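Local atomic coordinates of major capsid protein (Faustovirus, PDB entry 5J7O), a protein that probably serves as the main building block of the Faustovirus capsid shell, assembling into trimers of double jelly-roll subunits. Residues 112-117 with 170-175; 333-338 with 375-380; 435-440 with 609-614. All coordinates share one frame; numbering follows the deposited sequence.

Contact 1. Residues 112-117 with 170-175; sequences TSASAG and AATNFV
A114 pushes its CB into the backbone of N173, 3.3 Å from N173 O, and this is the tightly packed part of the contact. Beside it V175 lies against the extended chain of T112 to A114 with both branches. With CG1 anti to its own carbonyl carbon (chi1 -72°), that methyl lies 4.1 Å from A114 CB, while V175 CG2 reaches to 3.6 Å from T112 O. T112 and V175 are both buried, whereas S113 beside them is partly exposed.

Toward G117 the character changes. A116, A170 and T172 are exposed, and side chains add little: T172 rests its CG2 3.7 Å from S115 O. Backbone bonds take over, in the hydrogen-bonded pair of G117 with A171. G117 N donates to A171 O at 2.9 Å; the return bond from A171 N to G117 O is longer, 3.3 Å, with the donor 63° out of the carbonyl plane. The amide end of N173 looks elsewhere, bonding to A378 and S381.

The pairing illustrates how a short edge strand is added to an antiparallel sheet: strand 116-118 borders the broken strand 170-177 in a three-stranded sheet of this double jelly-roll capsid protein.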
loop_
_atom_site.group_PDB
_atom_site.type_symbol
_atom_site.label_atom_id
_atom_site.label_comp_id
_atom_site.label_asym_id
_atom_site.label_seq_id
_atom_site.Cartn_x
_atom_site.Cartn_y
_atom_site.Cartn_z
ATOM N N THR B 112 27.515 14.201 -4.491
ATOM C CA THR B 112 27.745 14.962 -5.708
ATOM C C THR B 112 26.776 16.134 -5.780
ATOM O O THR B 112 25.703 16.121 -5.171
ATOM C CB THR B 112 27.610 14.061 -6.943
ATOM O OG1 THR B 112 28.066 14.754 -8.109
ATOM C CG2 THR B 112 26.164 13.635 -7.137
ATOM N N SER B 113 27.180 17.156 -6.532
ATOM C CA SER B 113 26.373 18.352 -6.717
ATOM C C SER B 113 26.666 18.930 -8.094
ATOM O O SER B 113 27.647 18.567 -8.748
ATOM C CB SER B 113 26.644 19.389 -5.622
ATOM O OG SER B 113 27.955 19.915 -5.727
ATOM N N ALA B 114 25.803 19.844 -8.526
ATOM C CA ALA B 114 25.961 20.473 -9.825
ATOM C C ALA B 114 26.965 21.620 -9.751
ATOM O O ALA B 114 27.284 22.137 -8.676
ATOM C CB ALA B 114 24.618 20.983 -10.344
ATOM N N SER B 115 27.467 22.015 -10.918
ATOM C CA SER B 115 28.412 23.119 -10.987
ATOM C C SER B 115 27.674 24.454 -10.960
ATOM O O SER B 115 26.465 24.533 -11.192
ATOM C CB SER B 115 29.275 23.018 -12.246
ATOM O OG SER B 115 28.505 23.225 -13.418
ATOM N N ALA B 116 28.423 25.514 -10.669
ATOM C CA ALA B 116 27.828 26.839 -10.561
ATOM C C ALA B 116 27.444 27.373 -11.935
ATOM O O ALA B 116 28.190 27.232 -12.908
ATOM C CB ALA B 116 28.797 27.802 -9.875
ATOM N N GLY B 117 26.270 27.994 -12.008
ATOM C CA GLY B 117 25.752 28.563 -13.230
ATOM C C GLY B 117 25.234 29.972 -13.003
ATOM O O GLY B 117 25.675 30.685 -12.098
ATOM N N ALA B 170 24.311 34.497 -9.831
ATOM C CA ALA B 170 24.635 33.107 -9.542
ATOM C C ALA B 170 23.372 32.274 -9.342
ATOM O O ALA B 170 22.353 32.754 -8.837
ATOM C CB ALA B 170 25.523 33.012 -8.302
ATOM N N ALA B 171 23.452 31.008 -9.749
ATOM C CA ALA B 171 22.368 30.048 -9.597
ATOM C C ALA B 171 22.923 28.656 -9.852
ATOM O O ALA B 171 23.727 28.466 -10.767
ATOM C CB ALA B 171 21.211 30.344 -10.561
ATOM N N THR B 172 22.490 27.692 -9.044
ATOM C CA THR B 172 22.967 26.322 -9.147
ATOM C C THR B 172 21.783 25.373 -9.252
ATOM O O THR B 172 20.795 25.514 -8.525
ATOM C CB THR B 172 23.837 25.939 -7.939
ATOM O OG1 THR B 172 24.925 26.862 -7.819
ATOM C CG2 THR B 172 24.393 24.531 -8.100
ATOM N N ASN B 173 21.887 24.411 -10.164
ATOM C CA ASN B 173 20.869 23.386 -10.301
ATOM C C ASN B 173 21.010 22.338 -9.201
ATOM O O ASN B 173 22.063 22.190 -8.575
ATOM C CB ASN B 173 20.965 22.712 -11.669
ATOM C CG ASN B 173 20.529 23.621 -12.803
ATOM O OD1 ASN B 173 19.617 24.432 -12.648
ATOM N ND2 ASN B 173 21.175 23.481 -13.956
ATOM N N PHE B 174 19.924 21.610 -8.967
ATOM C CA PHE B 174 19.954 20.461 -8.079
ATOM C C PHE B 174 20.273 19.198 -8.875
ATOM O O PHE B 174 20.277 19.192 -10.109
ATOM C CB PHE B 174 18.622 20.308 -7.339
ATOM C CG PHE B 174 18.424 21.302 -6.223
ATOM C CD1 PHE B 174 19.368 22.283 -5.965
ATOM C CD2 PHE B 174 17.295 21.243 -5.422
ATOM C CE1 PHE B 174 19.184 23.192 -4.938
ATOM C CE2 PHE B 174 17.106 22.147 -4.393
ATOM C CZ PHE B 174 18.052 23.122 -4.150
ATOM N N VAL B 175 20.549 18.116 -8.154
ATOM C CA VAL B 175 20.855 16.836 -8.776
ATOM C C VAL B 175 19.879 15.789 -8.267
ATOM O O VAL B 175 19.368 15.867 -7.142
ATOM C CB VAL B 175 22.313 16.393 -8.523
ATOM C CG1 VAL B 175 23.275 17.258 -9.324
ATOM C CG2 VAL B 175 22.642 16.460 -7.044
#

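Contact 2. Residues 333-338 with 375-380; sequences LFTAPG and PTLASG
P375, at the end of strand 364-375, and L377, two residues on in the loop that follows, both meet P337, and the contact is built almost wholly from the conformations of these few side chains. L377 does most of the reaching. Its CB does not aim straight at the other segment; CG stands anti to the carbonyl carbon, beside the backbone N (chi1 -67°), and CD1 continues anti to CA (chi2 168°). CD2, the other branch, is the one that makes the contact: it comes to 3.6 Å from T335 CG2 and equally close, 3.6 Å, to P337 N, with P337 CD at 3.8 Å. One methyl thus fits against the bend where strand 333-336 gives way to the proline.

T335 is turned to receive it. A chi1 of -70° sets OG1 beside the backbone N and leaves CG2 anti to that N, and CG2 is the branch that meets the leucine. P337 offers a different edge to each partner: CD faces L377, whereas CB lies 3.6 Å from P375 CB and also 3.6 Å from T376 O. The two proline rings meet at a slant.

The polar link is indirect. A water donates to T376 O at 3.0 Å and accepts from G338 N, although the latter separation is too short for its exact length to be trusted. T376 itself points its CB away, and its OG1 bonds to T374 O.

Around this centre, A336 is hydrogen-bonded through its backbone to F174 of strand 170-177, and A378 packs on A171 of the same strand. P375 and T376 lie against F341 and L342 of strand 341-351, P375 also packs on N237 of the second subunit, and F334 lies against helix 464-467.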
loop_
_atom_site.group_PDB
_atom_site.type_symbol
_atom_site.label_atom_id
_atom_site.label_comp_id
_atom_site.label_asym_id
_atom_site.label_seq_id
_atom_site.Cartn_x
_atom_site.Cartn_y
_atom_site.Cartn_z
ATOM N N LEU B 333 22.623 9.948 -13.301
ATOM C CA LEU B 333 22.537 11.165 -12.506
ATOM C C LEU B 333 22.097 12.310 -13.406
ATOM O O LEU B 333 22.615 12.462 -14.517
ATOM C CB LEU B 333 23.887 11.475 -11.859
ATOM C CG LEU B 333 23.973 12.615 -10.849
ATOM C CD1 LEU B 333 23.257 12.246 -9.560
ATOM C CD2 LEU B 333 25.429 12.951 -10.588
ATOM N N PHE B 334 21.148 13.115 -12.930
ATOM C CA PHE B 334 20.521 14.124 -13.768
ATOM C C PHE B 334 20.426 15.462 -13.051
ATOM O O PHE B 334 20.301 15.533 -11.826
ATOM C CB PHE B 334 19.119 13.693 -14.211
ATOM C CG PHE B 334 19.116 12.512 -15.129
ATOM C CD1 PHE B 334 19.158 11.225 -14.622
ATOM C CD2 PHE B 334 19.075 12.687 -16.502
ATOM C CE1 PHE B 334 19.158 10.134 -15.464
ATOM C CE2 PHE B 334 19.074 11.598 -17.351
ATOM C CZ PHE B 334 19.117 10.320 -16.831
ATOM N N THR B 335 20.496 16.522 -13.850
ATOM C CA THR B 335 20.227 17.872 -13.383
ATOM C C THR B 335 18.724 18.075 -13.243
ATOM O O THR B 335 17.934 17.548 -14.031
ATOM C CB THR B 335 20.818 18.886 -14.369
ATOM O OG1 THR B 335 22.249 18.859 -14.291
ATOM C CG2 THR B 335 20.327 20.292 -14.089
ATOM N N ALA B 336 18.328 18.819 -12.218
ATOM C CA ALA B 336 16.945 19.199 -11.990
ATOM C C ALA B 336 16.926 20.621 -11.455
ATOM O O ALA B 336 17.916 21.085 -10.882
ATOM C CB ALA B 336 16.251 18.245 -11.008
ATOM N N PRO B 337 15.821 21.345 -11.645
ATOM C CA PRO B 337 15.759 22.729 -11.156
ATOM C C PRO B 337 15.991 22.805 -9.655
ATOM O O PRO B 337 15.529 21.957 -8.889
ATOM C CB PRO B 337 14.339 23.172 -11.527
ATOM C CG PRO B 337 13.965 22.310 -12.674
ATOM C CD PRO B 337 14.620 20.982 -12.418
ATOM N N GLY B 338 16.720 23.832 -9.243
ATOM C CA GLY B 338 17.051 24.070 -7.851
ATOM C C GLY B 338 16.159 25.120 -7.225
ATOM O O GLY B 338 14.950 25.169 -7.479
ATOM N N PRO B 375 9.503 25.888 -11.689
ATOM C CA PRO B 375 10.927 25.628 -11.437
ATOM C C PRO B 375 11.745 25.747 -12.715
ATOM O O PRO B 375 11.331 25.298 -13.786
ATOM C CB PRO B 375 10.930 24.196 -10.889
ATOM C CG PRO B 375 9.582 24.037 -10.270
ATOM C CD PRO B 375 8.641 24.827 -11.141
ATOM N N THR B 376 12.920 26.362 -12.593
ATOM C CA THR B 376 13.718 26.758 -13.744
ATOM C C THR B 376 15.150 26.267 -13.596
ATOM O O THR B 376 15.744 26.360 -12.517
ATOM C CB THR B 376 13.704 28.286 -13.917
ATOM O OG1 THR B 376 12.350 28.740 -14.036
ATOM C CG2 THR B 376 14.479 28.697 -15.158
ATOM N N LEU B 377 15.700 25.747 -14.692
ATOM C CA LEU B 377 17.094 25.331 -14.729
ATOM C C LEU B 377 18.011 26.540 -14.855
ATOM O O LEU B 377 17.721 27.484 -15.595
ATOM C CB LEU B 377 17.340 24.384 -15.903
ATOM C CG LEU B 377 16.690 23.002 -15.880
ATOM C CD1 LEU B 377 16.805 22.349 -17.246
ATOM C CD2 LEU B 377 17.340 22.133 -14.822
ATOM N N ALA B 378 19.125 26.502 -14.133
ATOM C CA ALA B 378 20.160 27.508 -14.296
ATOM C C ALA B 378 21.014 27.187 -15.517
ATOM O O ALA B 378 21.259 26.022 -15.842
ATOM C CB ALA B 378 21.039 27.589 -13.049
ATOM N N SER B 379 21.463 28.236 -16.199
ATOM C CA SER B 379 22.309 28.051 -17.369
ATOM C C SER B 379 23.718 27.657 -16.948
ATOM O O SER B 379 24.289 28.231 -16.016
ATOM C CB SER B 379 22.349 29.330 -18.206
ATOM O OG SER B 379 21.053 29.694 -18.649
ATOM N N GLY B 380 24.277 26.666 -17.636
ATOM C CA GLY B 380 25.648 26.265 -17.381
ATOM C C GLY B 380 25.882 25.581 -16.052
ATOM O O GLY B 380 27.000 25.628 -15.528
HETATM O O HOH W 1 17.941 25.505 -10.695
#

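Contact 3. Residues 435-440 with 609-614; sequences VLQSQL and LISIAK
S611 and Q437 form the polar core of this contact. S611 OG, held anti to its backbone N (chi1 167°), donates to Q437 OE1 at 2.9 Å, from a position 57° out of the plane of the side-chain carbonyl. That oxygen has a second donor, Q439 NE2, also at 2.9 Å; this one lies in the carbonyl plane, on a lone pair, and its bond is fairly straight, 158° at the hydrogen. The chain of Q437 is bent at chi2, which sets CD. The other end of its amide is held too, since NE2 donates to V435 O at 3.1 Å. Both ends of a buried amide are therefore gripped, which fixes its rotation.

Apolar packing borders this network at two places. On one side V435 CG2 touches L609 CD2 at 3.6 Å, the two side chains sliding past each other in opposite directions. On the other, L440 CD2 sets down on A613 CB at 3.5 Å; its CB does not aim there, but the end of the side chain does.

In the backbone, Q437 and Q439 stand at the first and third positions of a type I beta turn that follows strand 432-436, with a weak bond from L440 N to Q437 O. Q424 of strand 415-428 bonds to the backbone at L436 and S438.

The two segments belong to different four-stranded antiparallel sheets, and all the touching residues are buried. Facing sheets packed through inward side chains are characteristic of a beta sandwich, here consistent with one jelly roll of this double jelly-roll protein, with a polar cluster set into its apolar interior.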
loop_
_atom_site.group_PDB
_atom_site.type_symbol
_atom_site.label_atom_id
_atom_site.label_comp_id
_atom_site.label_asym_id
_atom_site.label_seq_id
_atom_site.Cartn_x
_atom_site.Cartn_y
_atom_site.Cartn_z
ATOM N N VAL B 435 7.146 -10.530 -35.333
ATOM C CA VAL B 435 8.567 -10.431 -35.021
ATOM C C VAL B 435 9.087 -11.821 -34.679
ATOM O O VAL B 435 8.741 -12.385 -33.634
ATOM C CB VAL B 435 8.822 -9.444 -33.874
ATOM C CG1 VAL B 435 10.314 -9.256 -33.655
ATOM C CG2 VAL B 435 8.141 -8.115 -34.169
ATOM N N LEU B 436 9.925 -12.370 -35.556
ATOM C CA LEU B 436 10.592 -13.631 -35.264
ATOM C C LEU B 436 11.537 -13.459 -34.083
ATOM O O LEU B 436 12.302 -12.492 -34.018
ATOM C CB LEU B 436 11.363 -14.125 -36.488
ATOM C CG LEU B 436 12.210 -15.384 -36.275
ATOM C CD1 LEU B 436 11.331 -16.610 -36.072
ATOM C CD2 LEU B 436 13.178 -15.596 -37.428
ATOM N N GLN B 437 11.480 -14.401 -33.146
ATOM C CA GLN B 437 12.285 -14.354 -31.927
ATOM C C GLN B 437 13.499 -15.255 -32.134
ATOM O O GLN B 437 13.479 -16.443 -31.813
ATOM C CB GLN B 437 11.454 -14.775 -30.721
ATOM C CG GLN B 437 10.187 -13.954 -30.539
ATOM C CD GLN B 437 10.482 -12.508 -30.198
ATOM O OE1 GLN B 437 11.313 -12.224 -29.338
ATOM N NE2 GLN B 437 9.810 -11.587 -30.879
ATOM N N SER B 438 14.571 -14.672 -32.677
ATOM C CA SER B 438 15.764 -15.445 -33.005
ATOM C C SER B 438 16.561 -15.850 -31.773
ATOM O O SER B 438 17.349 -16.800 -31.848
ATOM C CB SER B 438 16.659 -14.650 -33.957
ATOM O OG SER B 438 15.980 -14.338 -35.161
ATOM N N GLN B 439 16.377 -15.161 -30.647
ATOM C CA GLN B 439 17.144 -15.477 -29.448
ATOM C C GLN B 439 16.747 -16.816 -28.839
ATOM O O GLN B 439 17.518 -17.377 -28.056
ATOM C CB GLN B 439 16.978 -14.362 -28.409
ATOM C CG GLN B 439 15.648 -14.374 -27.655
ATOM C CD GLN B 439 14.467 -13.922 -28.499
ATOM O OE1 GLN B 439 14.587 -13.722 -29.708
ATOM N NE2 GLN B 439 13.317 -13.751 -27.858
ATOM N N LEU B 440 15.581 -17.346 -29.192
ATOM C CA LEU B 440 15.054 -18.538 -28.539
ATOM C C LEU B 440 15.655 -19.794 -29.161
ATOM O O LEU B 440 15.473 -20.053 -30.356
ATOM C CB LEU B 440 13.531 -18.557 -28.638
ATOM C CG LEU B 440 12.872 -17.316 -28.033
ATOM C CD1 LEU B 440 11.359 -17.457 -27.983
ATOM C CD2 LEU B 440 13.438 -17.061 -26.650
ATOM N N LEU B 609 10.420 -3.384 -29.342
ATOM C CA LEU B 609 9.705 -4.567 -28.866
ATOM C C LEU B 609 10.684 -5.420 -28.072
ATOM O O LEU B 609 11.535 -6.109 -28.640
ATOM C CB LEU B 609 9.102 -5.350 -30.025
ATOM C CG LEU B 609 8.109 -6.422 -29.566
ATOM C CD1 LEU B 609 6.844 -5.776 -29.016
ATOM C CD2 LEU B 609 7.782 -7.397 -30.683
ATOM N N ILE B 610 10.564 -5.374 -26.750
ATOM C CA ILE B 610 11.477 -6.059 -25.844
ATOM C C ILE B 610 10.867 -7.403 -25.474
ATOM O O ILE B 610 9.748 -7.464 -24.948
ATOM C CB ILE B 610 11.759 -5.213 -24.595
ATOM C CG1 ILE B 610 12.297 -3.840 -25.002
ATOM C CG2 ILE B 610 12.735 -5.928 -23.675
ATOM C CD1 ILE B 610 12.409 -2.863 -23.856
ATOM N N SER B 611 11.600 -8.482 -25.748
ATOM C CA SER B 611 11.153 -9.841 -25.457
ATOM C C SER B 611 12.271 -10.568 -24.723
ATOM O O SER B 611 13.338 -10.812 -25.295
ATOM C CB SER B 611 10.768 -10.581 -26.738
ATOM O OG SER B 611 10.628 -11.972 -26.501
ATOM N N ILE B 612 12.024 -10.913 -23.462
ATOM C CA ILE B 612 13.009 -11.562 -22.605
ATOM C C ILE B 612 12.394 -12.859 -22.101
ATOM O O ILE B 612 11.502 -12.838 -21.242
ATOM C CB ILE B 612 13.433 -10.665 -21.436
ATOM C CG1 ILE B 612 14.024 -9.358 -21.964
ATOM C CG2 ILE B 612 14.430 -11.388 -20.543
ATOM C CD1 ILE B 612 14.335 -8.361 -20.886
ATOM N N ALA B 613 12.867 -13.982 -22.623
ATOM C CA ALA B 613 12.344 -15.286 -22.253
ATOM C C ALA B 613 13.219 -15.940 -21.193
ATOM O O ALA B 613 14.434 -15.732 -21.145
ATOM C CB ALA B 613 12.248 -16.202 -23.471
ATOM N N LYS B 614 12.580 -16.734 -20.339
ATOM C CA LYS B 614 13.269 -17.562 -19.358
ATOM C C LYS B 614 13.275 -18.993 -19.880
ATOM O O LYS B 614 12.227 -19.648 -19.928
ATOM C CB LYS B 614 12.595 -17.471 -17.991
ATOM C CG LYS B 614 12.729 -16.111 -17.330
ATOM C CD LYS B 614 14.184 -15.784 -17.046
ATOM C CE LYS B 614 14.784 -16.764 -16.053
ATOM N NZ LYS B 614 14.040 -16.765 -14.764
#

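In the fold
From the N terminus the three contacts close in series; none nests in or crosses another. Contact 1 closes a loop of 52 residues, 20 of them strand and none helix; contact 2 closes one of 36, mostly strand, and joins the end of strand 333-336, in a three-stranded sheet, to the end of strand 364-375, in a seven-stranded sheet, and the loop after it. These two touch, their centres 7 Å apart, because strand 170-177 lies between strands 116-118 and 333-336 and also meets the 375-380 loop. Contact 3 spans 168 residues, including some helix, and ties two further sheets, its centre about 43 Å from contact 1 and 39 Å from contact 2.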